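Scallop myosin (Argopecten irradians, PDB 1WDC) regulates scallop muscle contraction as the regulatory light chain of myosin, a calcium-binding protein responsible for calcium-dependent Mg-ATPase activity. Local coordinates at residues E19-F24 and L67-F72; S25-D30 and E38-I43; D84-I89 and F144-K149. All blocks are in the same frame, centred on the assembly; numbering follows the deposited sequence.

Contact 1. Residues E19-F24 and L67-F72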
# COMPACT_ATOMS: atom_id res chain seq x y z
N GLU B 19 -21.43 -28.29 -8.85
CA GLU B 19 -20.36 -29.05 -8.19
C GLU B 19 -20.70 -29.48 -6.77
O GLU B 19 -20.17 -30.48 -6.29
CB GLU B 19 -19.10 -28.21 -8.08
CG GLU B 19 -18.16 -28.31 -9.22
CD GLU B 19 -17.17 -27.15 -9.22
OE1 GLU B 19 -16.82 -26.64 -8.13
OE2 GLU B 19 -16.80 -26.71 -10.33
N MET B 20 -21.42 -28.60 -6.05
CA MET B 20 -21.83 -28.81 -4.64
C MET B 20 -22.92 -29.87 -4.45
O MET B 20 -23.03 -30.48 -3.39
CB MET B 20 -22.30 -27.50 -4.04
CG MET B 20 -21.33 -26.37 -4.24
SD MET B 20 -21.10 -25.45 -2.75
CE MET B 20 -19.38 -24.96 -2.93
N LYS B 21 -23.82 -29.92 -5.42
CA LYS B 21 -24.78 -30.99 -5.58
C LYS B 21 -24.10 -32.36 -5.55
O LYS B 21 -24.61 -33.29 -4.96
CB LYS B 21 -25.50 -30.80 -6.91
CG LYS B 21 -27.00 -30.69 -6.80
CD LYS B 21 -27.62 -32.08 -6.67
CE LYS B 21 -28.79 -32.07 -5.69
NZ LYS B 21 -28.35 -31.77 -4.30
N GLU B 22 -22.98 -32.50 -6.26
CA GLU B 22 -22.28 -33.78 -6.36
C GLU B 22 -21.48 -34.05 -5.10
O GLU B 22 -21.28 -35.20 -4.72
CB GLU B 22 -21.34 -33.80 -7.57
CG GLU B 22 -21.61 -34.93 -8.59
CD GLU B 22 -21.10 -36.33 -8.16
OE1 GLU B 22 -21.71 -36.95 -7.24
OE2 GLU B 22 -20.15 -36.86 -8.80
N ALA B 23 -20.90 -32.99 -4.54
CA ALA B 23 -20.22 -33.09 -3.26
C ALA B 23 -21.26 -33.49 -2.22
O ALA B 23 -21.05 -34.44 -1.47
CB ALA B 23 -19.59 -31.75 -2.88
N PHE B 24 -22.44 -32.87 -2.31
CA PHE B 24 -23.48 -33.11 -1.33
C PHE B 24 -24.03 -34.54 -1.32
O PHE B 24 -24.42 -35.05 -0.26
CB PHE B 24 -24.64 -32.12 -1.54
CG PHE B 24 -25.79 -32.35 -0.62
CD1 PHE B 24 -26.76 -33.31 -0.92
CD2 PHE B 24 -25.81 -31.73 0.64
CE1 PHE B 24 -27.72 -33.67 0.02
CE2 PHE B 24 -26.77 -32.07 1.60
CZ PHE B 24 -27.72 -33.05 1.29
N LEU B 67 -30.55 -30.09 7.27
CA LEU B 67 -29.47 -29.91 6.31
C LEU B 67 -29.68 -30.63 5.00
O LEU B 67 -28.98 -31.58 4.68
CB LEU B 67 -28.14 -30.33 6.95
CG LEU B 67 -26.79 -29.81 6.44
CD1 LEU B 67 -26.91 -28.49 5.76
CD2 LEU B 67 -25.84 -29.71 7.65
N ASN B 68 -30.66 -30.15 4.24
CA ASN B 68 -30.81 -30.55 2.84
C ASN B 68 -29.89 -29.71 1.94
O ASN B 68 -29.13 -28.88 2.42
CB ASN B 68 -32.30 -30.45 2.41
CG ASN B 68 -32.86 -29.02 2.42
OD1 ASN B 68 -32.16 -28.04 2.74
ND2 ASN B 68 -34.14 -28.89 2.04
N PHE B 69 -29.89 -29.97 0.65
CA PHE B 69 -29.02 -29.23 -0.25
C PHE B 69 -29.21 -27.71 -0.19
O PHE B 69 -28.25 -26.95 -0.20
CB PHE B 69 -29.18 -29.72 -1.68
CG PHE B 69 -28.19 -29.11 -2.62
CD1 PHE B 69 -26.87 -28.94 -2.23
CD2 PHE B 69 -28.60 -28.60 -3.84
CE1 PHE B 69 -25.97 -28.27 -3.03
CE2 PHE B 69 -27.71 -27.91 -4.65
CZ PHE B 69 -26.39 -27.75 -4.24
N THR B 70 -30.46 -27.27 -0.06
CA THR B 70 -30.76 -25.85 -0.11
C THR B 70 -30.10 -25.12 1.06
O THR B 70 -29.55 -24.02 0.90
CB THR B 70 -32.30 -25.64 -0.07
OG1 THR B 70 -32.82 -25.91 -1.36
CG2 THR B 70 -32.66 -24.26 0.26
N MET B 71 -30.10 -25.76 2.21
CA MET B 71 -29.48 -25.20 3.39
C MET B 71 -27.93 -25.35 3.27
O MET B 71 -27.17 -24.50 3.77
CB MET B 71 -30.06 -25.91 4.61
CG MET B 71 -29.21 -25.90 5.84
SD MET B 71 -29.41 -24.38 6.67
CE MET B 71 -30.94 -23.79 5.92
N PHE B 72 -27.49 -26.35 2.49
CA PHE B 72 -26.07 -26.67 2.26
C PHE B 72 -25.42 -25.59 1.40
O PHE B 72 -24.32 -25.14 1.65
CB PHE B 72 -25.94 -28.03 1.54
CG PHE B 72 -24.50 -28.45 1.24
CD1 PHE B 72 -23.72 -29.09 2.20
CD2 PHE B 72 -23.96 -28.31 -0.03
CE1 PHE B 72 -22.44 -29.59 1.89
CE2 PHE B 72 -22.70 -28.80 -0.36
CZ PHE B 72 -21.93 -29.45 0.61
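Phe24, Phe69 and Phe72 all set CG anti to the backbone N (chi1 within 7° of 180°), and these torsions swing three rings into one aromatic cluster between helix 14-27 and the start of helix 69-79. The pairing belongs to the N-terminal EF-hand lobe, where the first helix of the metal-binding hand packs against the last helix of the EF-hand pair. Phe24 and Phe72 meet edge-to-face, their planes at 74°. The CD2 edge of Phe24 lies over the face of Phe72, with Phe24 CD2 3.6 Å from Phe72 CG, while Phe24 CB adds a CH-pi contact over the same ring. Phe69 meets Phe24 obliquely, and its backbone N sits over a face of the Phe24 ring, 3.8 Å from Phe24 CZ. A flat ring suits position 24, since one face can receive backbone while its edge reaches a neighbouring ring. Met20 contributes mainly through CB, 3.9 Å from both Phe69 CE1 and Phe72 CE2; its flexible thioether turns away, leaving SD in a long, oblique Met-aromatic contact with Phe72. Lys21 is bent at three torsions, so that its chain folds over Phe69: CG and the ammonium both sit off-centre over it, in a CH-pi and a cation-pi contact, with Lys21 NZ 3.6 Å from the ring centroid. Lysine suits this exposed margin because its aliphatic stem can lie along the ring and its ammonium can bend back over the same ring. Asn68 is the N-cap of helix 69-79: its OD1 accepts from Met71 N at 3.1 Å, the donor lying above the carbonyl plane.

Contact 2. Residues S25-D30 and E38-I43. With MG (magnesium ion), chain D.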
# COMPACT_ATOMS: atom_id res chain seq x y z
N SER B 25 -24.11 -35.17 -2.49
CA SER B 25 -24.64 -36.53 -2.58
C SER B 25 -23.61 -37.65 -2.32
O SER B 25 -23.94 -38.85 -2.30
CB SER B 25 -25.32 -36.72 -3.95
OG SER B 25 -24.43 -36.39 -5.00
N MET B 26 -22.38 -37.25 -2.02
CA MET B 26 -21.34 -38.16 -1.54
C MET B 26 -21.20 -38.01 -0.03
O MET B 26 -20.79 -38.96 0.66
CB MET B 26 -20.01 -37.81 -2.18
CG MET B 26 -19.61 -38.73 -3.29
SD MET B 26 -17.86 -38.50 -3.54
CE MET B 26 -17.15 -39.42 -2.12
N ILE B 27 -21.35 -36.77 0.44
CA ILE B 27 -21.42 -36.49 1.86
C ILE B 27 -22.70 -37.09 2.43
O ILE B 27 -22.71 -37.57 3.56
CB ILE B 27 -21.42 -34.97 2.14
CG1 ILE B 27 -20.18 -34.33 1.52
CG2 ILE B 27 -21.46 -34.71 3.65
CD1 ILE B 27 -20.13 -32.80 1.71
N ASP B 28 -23.78 -37.09 1.64
CA ASP B 28 -25.05 -37.62 2.10
C ASP B 28 -25.08 -39.14 2.04
O ASP B 28 -25.91 -39.75 1.35
CB ASP B 28 -26.19 -37.03 1.28
CG ASP B 28 -27.52 -37.62 1.64
OD1 ASP B 28 -27.69 -38.02 2.80
OD2 ASP B 28 -28.31 -37.84 0.71
N VAL B 29 -24.29 -39.75 2.91
CA VAL B 29 -23.87 -41.13 2.74
C VAL B 29 -25.05 -42.12 2.63
O VAL B 29 -25.07 -42.95 1.71
CB VAL B 29 -22.88 -41.53 3.88
CG1 VAL B 29 -22.65 -43.03 3.89
CG2 VAL B 29 -21.53 -40.82 3.68
N ASP B 30 -26.12 -41.84 3.37
CA ASP B 30 -27.28 -42.73 3.46
C ASP B 30 -28.42 -42.44 2.46
O ASP B 30 -29.51 -43.02 2.55
CB ASP B 30 -27.80 -42.72 4.91
CG ASP B 30 -28.33 -41.37 5.33
OD1 ASP B 30 -28.72 -40.59 4.44
OD2 ASP B 30 -28.45 -41.10 6.55
N GLU B 38 -23.87 -38.38 11.45
CA GLU B 38 -23.48 -39.74 11.16
C GLU B 38 -22.89 -39.82 9.77
O GLU B 38 -22.02 -40.63 9.53
CB GLU B 38 -24.70 -40.67 11.27
CG GLU B 38 -25.21 -40.91 12.69
CD GLU B 38 -25.89 -39.69 13.32
OE1 GLU B 38 -26.76 -39.08 12.65
OE2 GLU B 38 -25.59 -39.38 14.52
N ASP B 39 -23.48 -39.09 8.82
CA ASP B 39 -23.02 -39.07 7.42
C ASP B 39 -21.63 -38.45 7.27
O ASP B 39 -20.76 -38.98 6.58
CB ASP B 39 -23.96 -38.22 6.58
CG ASP B 39 -25.21 -38.94 6.16
OD1 ASP B 39 -25.22 -40.17 5.93
OD2 ASP B 39 -26.17 -38.21 5.98
N ILE B 40 -21.53 -37.21 7.74
CA ILE B 40 -20.25 -36.53 7.88
C ILE B 40 -19.15 -37.42 8.48
O ILE B 40 -18.04 -37.43 7.97
CB ILE B 40 -20.44 -35.27 8.75
CG1 ILE B 40 -21.34 -34.28 8.04
CG2 ILE B 40 -19.11 -34.59 9.03
CD1 ILE B 40 -21.60 -33.11 8.91
N LYS B 41 -19.45 -38.15 9.57
CA LYS B 41 -18.52 -39.11 10.19
C LYS B 41 -18.21 -40.29 9.28
O LYS B 41 -17.04 -40.63 9.11
CB LYS B 41 -19.06 -39.65 11.50
CG LYS B 41 -18.18 -40.68 12.22
CD LYS B 41 -18.53 -40.75 13.72
CE LYS B 41 -17.87 -41.92 14.46
NZ LYS B 41 -18.02 -43.20 13.70
N ALA B 42 -19.22 -40.87 8.66
CA ALA B 42 -18.97 -41.99 7.78
C ALA B 42 -18.05 -41.58 6.60
O ALA B 42 -17.04 -42.24 6.34
CB ALA B 42 -20.27 -42.54 7.29
N ILE B 43 -18.39 -40.47 5.92
CA ILE B 43 -17.59 -39.93 4.81
C ILE B 43 -16.21 -39.42 5.24
O ILE B 43 -15.24 -39.72 4.57
CB ILE B 43 -18.37 -38.82 4.02
CG1 ILE B 43 -17.74 -38.58 2.64
CG2 ILE B 43 -18.38 -37.51 4.80
CD1 ILE B 43 -17.22 -39.82 1.91
MG MG D . -28.31 -38.35 5.12
O HOH W 1 -28.74 -38.37 7.50
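Asp39 OD2 is held by two bonds, a 2.3 Å coordination bond to the magnesium ion and a weak hydrogen bond from Ser36 OG, within the EF-hand whose loop joins helix 14-27 to helix 37-47. Asp28 OD1 and Asp30 OD1 each bind the magnesium at 2.4 Å; Asp32 OD1, the Phe34 carbonyl and a water complete six ligands. Aspartate suits these places because its short arm presents an anionic oxygen close to the backbone. The Asp28 and Asp39 side chains run side by side with carboxylate planes 81° apart, whereas Asp30 crosses Asp39 at about a right angle. Such crowding of negative charge is probably made tolerable by the cation. With OD1 on the metal and OD2 accepting from Gly33 N, the Asp28 carboxylate is held at both oxygens, which fixes its rotation. Asp39 OD1 accepts from Asp30 N, 3.2 Å away, tying helix to loop; the N-H arrives from above the carboxylate plane and the bond is bent (136°). Beside the site, branched Val29 sets CG2 3.8 Å from Ile43 CB and brings CG1 to Ala42. The metal-bound water donates to Asp30 OD2 at 2.9 Å, linking that second oxygen to the coordination shell.

Contact 3. Residues D84-I89 and F144-K149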
# COMPACT_ATOMS: atom_id res chain seq x y z
N ASP B 84 -13.39 -10.31 -2.81
CA ASP B 84 -13.19 -9.60 -4.06
C ASP B 84 -13.02 -10.55 -5.23
O ASP B 84 -12.59 -11.67 -5.04
CB ASP B 84 -11.97 -8.69 -3.93
CG ASP B 84 -12.28 -7.45 -3.12
OD1 ASP B 84 -12.94 -6.54 -3.69
OD2 ASP B 84 -11.95 -7.39 -1.91
N SER B 85 -13.40 -10.13 -6.43
CA SER B 85 -13.16 -10.93 -7.61
C SER B 85 -11.67 -11.15 -7.87
O SER B 85 -10.83 -10.45 -7.32
CB SER B 85 -13.76 -10.27 -8.82
OG SER B 85 -13.20 -8.98 -8.96
N GLU B 86 -11.35 -12.06 -8.79
CA GLU B 86 -9.97 -12.43 -9.06
C GLU B 86 -9.25 -11.30 -9.76
O GLU B 86 -8.07 -11.02 -9.50
CB GLU B 86 -9.90 -13.67 -9.93
CG GLU B 86 -8.60 -14.43 -9.78
CD GLU B 86 -8.49 -15.65 -10.70
OE1 GLU B 86 -9.53 -16.16 -11.14
OE2 GLU B 86 -7.35 -16.14 -10.91
N GLU B 87 -10.00 -10.60 -10.59
CA GLU B 87 -9.46 -9.46 -11.31
C GLU B 87 -9.10 -8.32 -10.36
O GLU B 87 -8.01 -7.76 -10.46
CB GLU B 87 -10.48 -8.98 -12.34
CG GLU B 87 -10.00 -7.78 -13.15
CD GLU B 87 -11.09 -7.21 -14.03
OE1 GLU B 87 -12.14 -6.77 -13.48
OE2 GLU B 87 -10.91 -7.23 -15.26
N THR B 88 -9.97 -8.05 -9.39
CA THR B 88 -9.71 -7.05 -8.37
C THR B 88 -8.45 -7.35 -7.56
O THR B 88 -7.66 -6.46 -7.28
CB THR B 88 -10.89 -6.92 -7.38
OG1 THR B 88 -12.04 -6.46 -8.08
CG2 THR B 88 -10.57 -5.91 -6.28
N ILE B 89 -8.30 -8.61 -7.16
CA ILE B 89 -7.15 -9.06 -6.38
C ILE B 89 -5.86 -9.06 -7.21
O ILE B 89 -4.83 -8.57 -6.76
CB ILE B 89 -7.37 -10.48 -5.77
CG1 ILE B 89 -8.68 -10.54 -4.95
CG2 ILE B 89 -6.16 -10.86 -4.87
CD1 ILE B 89 -9.12 -11.96 -4.55
N PHE B 144 -0.93 -17.25 -7.36
CA PHE B 144 -1.41 -17.14 -6.00
C PHE B 144 -2.87 -16.63 -5.94
O PHE B 144 -3.66 -17.08 -5.11
CB PHE B 144 -0.50 -16.20 -5.23
CG PHE B 144 -0.93 -15.98 -3.81
CD1 PHE B 144 -0.58 -16.89 -2.82
CD2 PHE B 144 -1.67 -14.86 -3.45
CE1 PHE B 144 -0.96 -16.67 -1.50
CE2 PHE B 144 -2.05 -14.64 -2.14
CZ PHE B 144 -1.69 -15.54 -1.16
N THR B 145 -3.22 -15.65 -6.77
CA THR B 145 -4.59 -15.16 -6.79
C THR B 145 -5.59 -16.24 -7.20
O THR B 145 -6.60 -16.42 -6.53
CB THR B 145 -4.71 -13.94 -7.73
OG1 THR B 145 -3.85 -12.89 -7.26
CG2 THR B 145 -6.13 -13.45 -7.76
N ALA B 146 -5.31 -16.97 -8.29
CA ALA B 146 -6.08 -18.15 -8.66
C ALA B 146 -6.23 -19.17 -7.51
O ALA B 146 -7.34 -19.53 -7.14
CB ALA B 146 -5.46 -18.80 -9.87
N MET B 147 -5.12 -19.51 -6.86
CA MET B 147 -5.10 -20.36 -5.67
C MET B 147 -5.99 -19.84 -4.57
O MET B 147 -6.61 -20.61 -3.85
CB MET B 147 -3.67 -20.48 -5.13
CG MET B 147 -3.60 -20.74 -3.62
SD MET B 147 -2.02 -21.47 -3.07
CE MET B 147 -1.56 -20.30 -1.85
N ILE B 148 -5.90 -18.54 -4.32
CA ILE B 148 -6.68 -17.86 -3.28
C ILE B 148 -8.18 -17.70 -3.64
O ILE B 148 -9.02 -17.60 -2.75
CB ILE B 148 -6.02 -16.51 -2.95
CG1 ILE B 148 -5.30 -16.64 -1.64
CG2 ILE B 148 -7.00 -15.34 -2.92
CD1 ILE B 148 -5.26 -15.32 -0.93
N LYS B 149 -8.51 -17.86 -4.92
CA LYS B 149 -9.88 -17.75 -5.39
C LYS B 149 -10.42 -19.05 -5.96
O LYS B 149 -11.57 -19.08 -6.39
CB LYS B 149 -10.00 -16.66 -6.43
CG LYS B 149 -9.77 -15.29 -5.87
CD LYS B 149 -11.05 -14.51 -5.89
CE LYS B 149 -12.03 -14.98 -4.81
NZ LYS B 149 -13.46 -14.57 -5.08
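Helix 86-94 opens beside the last turns of helix 141-149, the backbones closest at Glu86 and Thr145 with CA atoms 6.4 Å apart. The contact joins the first and last helices of the C-terminal lobe, an EF-hand-type pair of helix-loop-helix units, and lies far from the bound magnesium. Ser85 is the N-cap of helix 86-94, its short hydroxyl bending back to accept a weak bond from Thr88 N. Glu86 then extends across the gap, CG anti to the backbone N (chi1 -156°) and the chain straight beyond it. Its CG presses on the methyl of Thr145, 3.3 Å from CG2, and its carboxylate reaches Ala146, with Glu86 OE2 3.4 Å from Ala146 CB. The small alanine lets the acid lie this near the helix, while Glu86 OE1 is hydrogen-bonded to Ser151 OG, just past the end of helix 141-149. Thr145 is suited by its two unlike branches: CG2 is 3.8 Å from Ile89 CB, whereas OG1 bonds to the carbonyl of Tyr141 one turn earlier. Lys149 runs the other way past Glu86, its chain bent at chi2 (-111°) and chi3 (74°). The methylenes lie against Ile89, where Lys149 CD comes within a tight 3.5 Å of Ile89 CD1; Ile89 CD1 also touches Ile148 CG2. A long aliphatic stem with a charged tip fits this partly exposed place. An alanine in place of Lys149 would probably leave Ile89 CD1 less well covered and cost the lobe a polar tie between its two ends. That tie is the hydrogen bond from Lys149 NZ to Asp84 O, 3.0 Å long, with the ammonium above the carbonyl plane.

How the contacts relate
Contacts 1 and 2 share helix 14-27 and lie with their centres 12 Å apart, contact 2 being nested in the chain loop that contact 1 closes. They touch directly where Phe72 CE1 packs 4.0 Å from Ile27 CD1, so the aromatic cluster continues into the apolar side of the EF-hand. Contact 2 supplies three of the five residues that bind the magnesium; the Phe24 side chain of contact 1 comes about 7 Å from the ion. Contact 3 follows later in the chain, in the other lobe, with its centre 24 Å from that of contact 1 and 31 Å from that of contact 2, and touches neither.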